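Local coordinates for arylmalonate decarboxylase (Bordetella bronchiseptica, PDB 3IXL), which catalyses the decarboxylation of 2-aryl-2-methylmalonates, with uptake of a proton, to 2-arylpropionates and carbon dioxide, at residues V20-F33 with F216-R230. The protein carries 2 engineered substitutions. Sequence-based numbering, arbitrary orientation.
Sequences VPADGARLYPDLPF and FWDAVRLAGGGAKAR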
loop_
_atom_site.group_PDB
_atom_site.type_symbol
_atom_site.label_atom_id
_atom_site.label_comp_id
_atom_site.label_asym_id
_atom_site.label_seq_id
_atom_site.Cartn_x
_atom_site.Cartn_y
_atom_site.Cartn_z
ATOM N N VAL A 20 12.572 1.908 6.835
ATOM C CA VAL A 20 11.548 0.879 6.852
ATOM C C VAL A 20 10.280 1.555 7.372
ATOM O O VAL A 20 10.307 2.216 8.416
ATOM C CB VAL A 20 11.945 -0.314 7.760
ATOM C CG1 VAL A 20 10.819 -1.341 7.813
ATOM C CG2 VAL A 20 13.237 -0.970 7.265
ATOM N N PRO A 21 9.167 1.421 6.636
ATOM C CA PRO A 21 7.939 2.032 7.145
ATOM C C PRO A 21 7.616 1.529 8.553
ATOM O O PRO A 21 7.834 0.353 8.868
ATOM C CB PRO A 21 6.878 1.615 6.120
ATOM C CG PRO A 21 7.654 1.342 4.855
ATOM C CD PRO A 21 8.974 0.770 5.329
ATOM N N ALA A 22 7.121 2.432 9.398
ATOM C CA ALA A 22 6.966 2.171 10.829
ATOM C C ALA A 22 6.040 1.002 11.164
ATOM O O ALA A 22 6.151 0.396 12.235
ATOM C CB ALA A 22 6.506 3.437 11.543
ATOM N N ASP A 23 5.130 0.669 10.256
ATOM C CA ASP A 23 4.180 -0.397 10.539
ATOM C C ASP A 23 4.828 -1.769 10.713
ATOM O O ASP A 23 4.268 -2.636 11.387
ATOM C CB ASP A 23 3.115 -0.467 9.450
ATOM C CG ASP A 23 2.162 0.719 9.476
ATOM O OD1 ASP A 23 2.229 1.571 10.397
ATOM O OD2 ASP A 23 1.349 0.799 8.543
ATOM N N GLY A 24 5.999 -1.973 10.104
ATOM C CA GLY A 24 6.641 -3.298 10.110
ATOM C C GLY A 24 6.992 -3.794 11.501
ATOM O O GLY A 24 6.812 -4.977 11.810
ATOM N N ALA A 25 7.488 -2.880 12.329
ATOM C CA ALA A 25 7.897 -3.199 13.702
ATOM C C ALA A 25 6.719 -3.598 14.587
ATOM O O ALA A 25 6.898 -4.289 15.588
ATOM C CB ALA A 25 8.640 -2.030 14.312
ATOM N N ARG A 26 5.519 -3.161 14.209
ATOM C CA ARG A 26 4.308 -3.461 14.952
ATOM C C ARG A 26 3.620 -4.719 14.422
ATOM O O ARG A 26 3.248 -5.607 15.183
ATOM C CB ARG A 26 3.384 -2.245 14.900
ATOM C CG ARG A 26 3.945 -1.043 15.678
ATOM C CD ARG A 26 3.185 0.252 15.413
ATOM N NE ARG A 26 1.862 0.243 16.028
ATOM C CZ ARG A 26 0.916 1.154 15.802
ATOM N NH1 ARG A 26 1.130 2.154 14.948
ATOM N NH2 ARG A 26 -0.254 1.054 16.421
ATOM N N LEU A 27 3.502 -4.819 13.105
ATOM C CA LEU A 27 2.844 -5.970 12.491
ATOM C C LEU A 27 3.648 -7.256 12.609
ATOM O O LEU A 27 3.109 -8.314 12.945
ATOM C CB LEU A 27 2.579 -5.702 11.009
ATOM C CG LEU A 27 1.549 -4.631 10.669
ATOM C CD1 LEU A 27 1.641 -4.286 9.190
ATOM C CD2 LEU A 27 0.166 -5.122 11.022
ATOM N N TYR A 28 4.937 -7.151 12.294
ATOM C CA TYR A 28 5.823 -8.299 12.187
ATOM C C TYR A 28 7.117 -8.014 12.940
ATOM O O TYR A 28 8.177 -7.902 12.322
ATOM C CB TYR A 28 6.123 -8.587 10.709
ATOM C CG TYR A 28 4.908 -8.958 9.878
ATOM C CD1 TYR A 28 4.315 -8.027 9.032
ATOM C CD2 TYR A 28 4.375 -10.250 9.922
ATOM C CE1 TYR A 28 3.208 -8.361 8.255
ATOM C CE2 TYR A 28 3.269 -10.600 9.154
ATOM C CZ TYR A 28 2.697 -9.652 8.311
ATOM O OH TYR A 28 1.593 -9.965 7.543
ATOM N N PRO A 29 7.042 -7.914 14.285
ATOM C CA PRO A 29 8.206 -7.488 15.063
ATOM C C PRO A 29 9.401 -8.421 14.950
ATOM O O PRO A 29 10.530 -7.981 15.169
ATOM C CB PRO A 29 7.699 -7.487 16.511
ATOM C CG PRO A 29 6.454 -8.270 16.502
ATOM C CD PRO A 29 5.863 -8.154 15.137
ATOM N N ASP A 30 9.163 -9.680 14.598
ATOM C CA ASP A 30 10.263 -10.647 14.519
ATOM C C ASP A 30 10.749 -10.941 13.099
ATOM O O ASP A 30 11.521 -11.873 12.879
ATOM C CB ASP A 30 9.914 -11.904 15.306
ATOM C CG ASP A 30 9.705 -11.616 16.797
ATOM O OD1 ASP A 30 10.236 -10.595 17.307
ATOM O OD2 ASP A 30 9.013 -12.412 17.456
ATOM N N LEU A 31 10.320 -10.123 12.139
ATOM C CA LEU A 31 10.809 -10.231 10.767
ATOM C C LEU A 31 11.754 -9.083 10.423
ATOM O O LEU A 31 11.510 -7.950 10.832
ATOM C CB LEU A 31 9.648 -10.262 9.771
ATOM C CG LEU A 31 8.680 -11.438 9.842
ATOM C CD1 LEU A 31 7.769 -11.378 8.625
ATOM C CD2 LEU A 31 9.388 -12.785 9.898
ATOM N N PRO A 32 12.851 -9.380 9.698
ATOM C CA PRO A 32 13.775 -8.336 9.245
ATOM C C PRO A 32 13.335 -7.680 7.935
ATOM O O PRO A 32 13.031 -8.364 6.944
ATOM C CB PRO A 32 15.083 -9.096 9.040
ATOM C CG PRO A 32 14.638 -10.484 8.635
ATOM C CD PRO A 32 13.316 -10.732 9.324
ATOM N N PHE A 33 13.310 -6.360 7.942
ATOM C CA PHE A 33 13.018 -5.576 6.749
ATOM C C PHE A 33 14.174 -4.643 6.469
ATOM O O PHE A 33 14.755 -4.092 7.402
ATOM C CB PHE A 33 11.744 -4.748 6.948
ATOM C CG PHE A 33 10.518 -5.576 7.160
ATOM C CD1 PHE A 33 10.080 -5.872 8.453
ATOM C CD2 PHE A 33 9.789 -6.074 6.083
ATOM C CE1 PHE A 33 8.950 -6.653 8.667
ATOM C CE2 PHE A 33 8.651 -6.858 6.292
ATOM C CZ PHE A 33 8.237 -7.155 7.579
ATOM N N PHE A 216 2.945 -4.686 3.685
ATOM C CA PHE A 216 3.649 -5.641 4.539
ATOM C C PHE A 216 3.084 -7.043 4.421
ATOM O O PHE A 216 3.826 -7.998 4.258
ATOM C CB PHE A 216 3.636 -5.181 6.002
ATOM C CG PHE A 216 4.660 -4.130 6.297
ATOM C CD1 PHE A 216 4.344 -2.784 6.201
ATOM C CD2 PHE A 216 5.965 -4.497 6.623
ATOM C CE1 PHE A 216 5.306 -1.807 6.437
ATOM C CE2 PHE A 216 6.940 -3.532 6.865
ATOM C CZ PHE A 216 6.618 -2.190 6.768
ATOM N N TRP A 217 1.762 -7.150 4.496
ATOM C CA TRP A 217 1.085 -8.438 4.405
ATOM C C TRP A 217 1.468 -9.143 3.103
ATOM O O TRP A 217 1.767 -10.339 3.077
ATOM C CB TRP A 217 -0.428 -8.187 4.468
ATOM C CG TRP A 217 -1.269 -9.394 4.188
ATOM C CD1 TRP A 217 -1.626 -10.367 5.073
ATOM C CD2 TRP A 217 -1.882 -9.733 2.941
ATOM N NE1 TRP A 217 -2.415 -11.309 4.444
ATOM C CE2 TRP A 217 -2.583 -10.941 3.133
ATOM C CE3 TRP A 217 -1.896 -9.137 1.674
ATOM C CZ2 TRP A 217 -3.290 -11.567 2.099
ATOM C CZ3 TRP A 217 -2.598 -9.760 0.650
ATOM C CH2 TRP A 217 -3.284 -10.960 0.871
ATOM N N ASP A 218 1.469 -8.383 2.019
ATOM C CA ASP A 218 1.715 -8.914 0.688
ATOM C C ASP A 218 3.177 -9.304 0.490
ATOM O O ASP A 218 3.466 -10.318 -0.154
ATOM C CB ASP A 218 1.284 -7.854 -0.330
ATOM C CG ASP A 218 1.602 -8.231 -1.751
ATOM O OD1 ASP A 218 2.492 -7.575 -2.351
ATOM O OD2 ASP A 218 0.923 -9.143 -2.279
ATOM N N ALA A 219 4.097 -8.508 1.042
ATOM C CA ALA A 219 5.519 -8.842 0.977
ATOM C C ALA A 219 5.816 -10.110 1.770
ATOM O O ALA A 219 6.577 -10.974 1.324
ATOM C CB ALA A 219 6.355 -7.686 1.497
ATOM N N VAL A 220 5.191 -10.233 2.939
ATOM C CA VAL A 220 5.368 -11.421 3.773
ATOM C C VAL A 220 4.759 -12.642 3.089
ATOM O O VAL A 220 5.320 -13.745 3.138
ATOM C CB VAL A 220 4.797 -11.197 5.190
ATOM C CG1 VAL A 220 4.780 -12.480 5.990
ATOM C CG2 VAL A 220 5.610 -10.133 5.910
ATOM N N ARG A 221 3.624 -12.436 2.433
ATOM C CA ARG A 221 3.006 -13.463 1.580
ATOM C C ARG A 221 4.009 -13.986 0.549
ATOM O O ARG A 221 4.205 -15.198 0.414
ATOM C CB ARG A 221 1.778 -12.886 0.866
ATOM C CG ARG A 221 1.151 -13.820 -0.172
ATOM C CD ARG A 221 0.183 -13.098 -1.094
ATOM N NE ARG A 221 0.843 -12.080 -1.924
ATOM C CZ ARG A 221 1.534 -12.326 -3.040
ATOM N NH1 ARG A 221 2.070 -11.310 -3.721
ATOM N NH2 ARG A 221 1.709 -13.577 -3.479
ATOM N N LEU A 222 4.648 -13.060 -0.164
ATOM C CA LEU A 222 5.594 -13.396 -1.225
ATOM C C LEU A 222 6.831 -14.105 -0.714
ATOM O O LEU A 222 7.451 -14.884 -1.447
ATOM C CB LEU A 222 6.022 -12.135 -1.968
ATOM C CG LEU A 222 5.555 -11.920 -3.400
ATOM C CD1 LEU A 222 6.512 -10.945 -4.053
ATOM C CD2 LEU A 222 5.507 -13.229 -4.193
ATOM N N ALA A 223 7.204 -13.814 0.532
ATOM C CA ALA A 223 8.341 -14.467 1.186
ATOM C C ALA A 223 8.094 -15.955 1.466
ATOM O O ALA A 223 9.036 -16.700 1.748
ATOM C CB ALA A 223 8.711 -13.722 2.471
ATOM N N GLY A 224 6.829 -16.369 1.402
ATOM C CA GLY A 224 6.450 -17.786 1.403
ATOM C C GLY A 224 6.707 -18.594 2.663
ATOM O O GLY A 224 6.798 -19.826 2.606
ATOM N N GLY A 225 6.817 -17.920 3.804
ATOM C CA GLY A 225 7.012 -18.620 5.075
ATOM C C GLY A 225 5.729 -18.759 5.872
ATOM O O GLY A 225 5.684 -19.486 6.868
ATOM N N GLY A 226 4.688 -18.053 5.436
ATOM C CA GLY A 226 3.395 -18.072 6.118
ATOM C C GLY A 226 3.407 -17.393 7.472
ATOM O O GLY A 226 2.589 -17.722 8.337
ATOM N N ALA A 227 4.330 -16.447 7.661
ATOM C CA ALA A 227 4.438 -15.699 8.914
ATOM C C ALA A 227 3.161 -14.908 9.166
ATOM O O ALA A 227 2.560 -14.376 8.230
ATOM C CB ALA A 227 5.645 -14.770 8.885
ATOM N N LYS A 228 2.741 -14.854 10.425
ATOM C CA LYS A 228 1.491 -14.180 10.782
ATOM C C LYS A 228 1.765 -12.926 11.595
ATOM O O LYS A 228 2.717 -12.868 12.372
ATOM C CB LYS A 228 0.546 -15.127 11.537
ATOM C CG LYS A 228 0.103 -16.367 10.739
ATOM C CD LYS A 228 -0.538 -16.027 9.383
ATOM C CE LYS A 228 -0.797 -17.292 8.568
ATOM N NZ LYS A 228 -0.845 -17.051 7.100
ATOM N N ALA A 229 0.935 -11.910 11.393
ATOM C CA ALA A 229 1.098 -10.657 12.114
ATOM C C ALA A 229 0.576 -10.771 13.541
ATOM O O ALA A 229 -0.251 -11.639 13.852
ATOM C CB ALA A 229 0.375 -9.528 11.391
ATOM N N ARG A 230 1.047 -9.869 14.393
ATOM C CA ARG A 230 0.454 -9.698 15.710
ATOM C C ARG A 230 -1.025 -9.346 15.523
ATOM O O ARG A 230 -1.384 -8.754 14.503
ATOM C CB ARG A 230 1.198 -8.611 16.483
ATOM C CG ARG A 230 2.622 -9.007 16.886
ATOM C CD ARG A 230 2.633 -10.000 18.063
ATOM N NE ARG A 230 3.995 -10.359 18.467
ATOM C CZ ARG A 230 4.724 -9.684 19.352
ATOM N NH1 ARG A 230 4.238 -8.608 19.953
ATOM N NH2 ARG A 230 5.953 -10.093 19.647
HETATM O O HOH W 1 4.137 -11.122 13.953
HETATM O O HOH W 2 0.711 -12.495 7.339
HETATM O O HOH W 3 6.735 -12.612 18.903
#
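Phe216 pushes its ring against helix 23-27, where Gly24 CA lies over one face, 3.7 Å from the ring centroid, a CH-pi contact that sets the helix backbone right on the ring. The same ring turns its edge to the face of Phe33 in a T-shaped pair, planes at 82°, while Pro21 CB meets its rim. Tyr28 sets CG opposite its carbonyl carbon (chi1 -62°), which sends the ring between two methyls: Val220 CG2 stands over the centre of one face, 3.8 Å from the ring centroid, and Ala229 CB covers the other, nearer the rim. In the ring plane, a water joins Tyr28 OH to Ala227 O. Leu31 CD1 closes this apolar layer against Val220 CG2 at 3.7 Å.

Beyond the rings, Arg230 N donates to Leu27 O (3.0 Å, 159° at the hydrogen), and a second water links this carbonyl to Lys228 O. Pro29 CG sits over the guanidinium of Arg230, which reaches Asp30 OD2 through a third water. Phe237 of helix 235-238 backs Leu27, Tyr28 and Ala229. In this fold of two four-stranded parallel sheets, consistent with the Asp/Glu racemase clan, late helix 211-222 packs on the N-terminal sheet, Phe216 touching Met11. Pro21's side chain is about 7 Å from bound 2-phenylacetic acid. Aromatic and methyl packing thus joins the connection between strands 8-13 and 33-37 to helix 211-222, and polar links gather along residues 227-230.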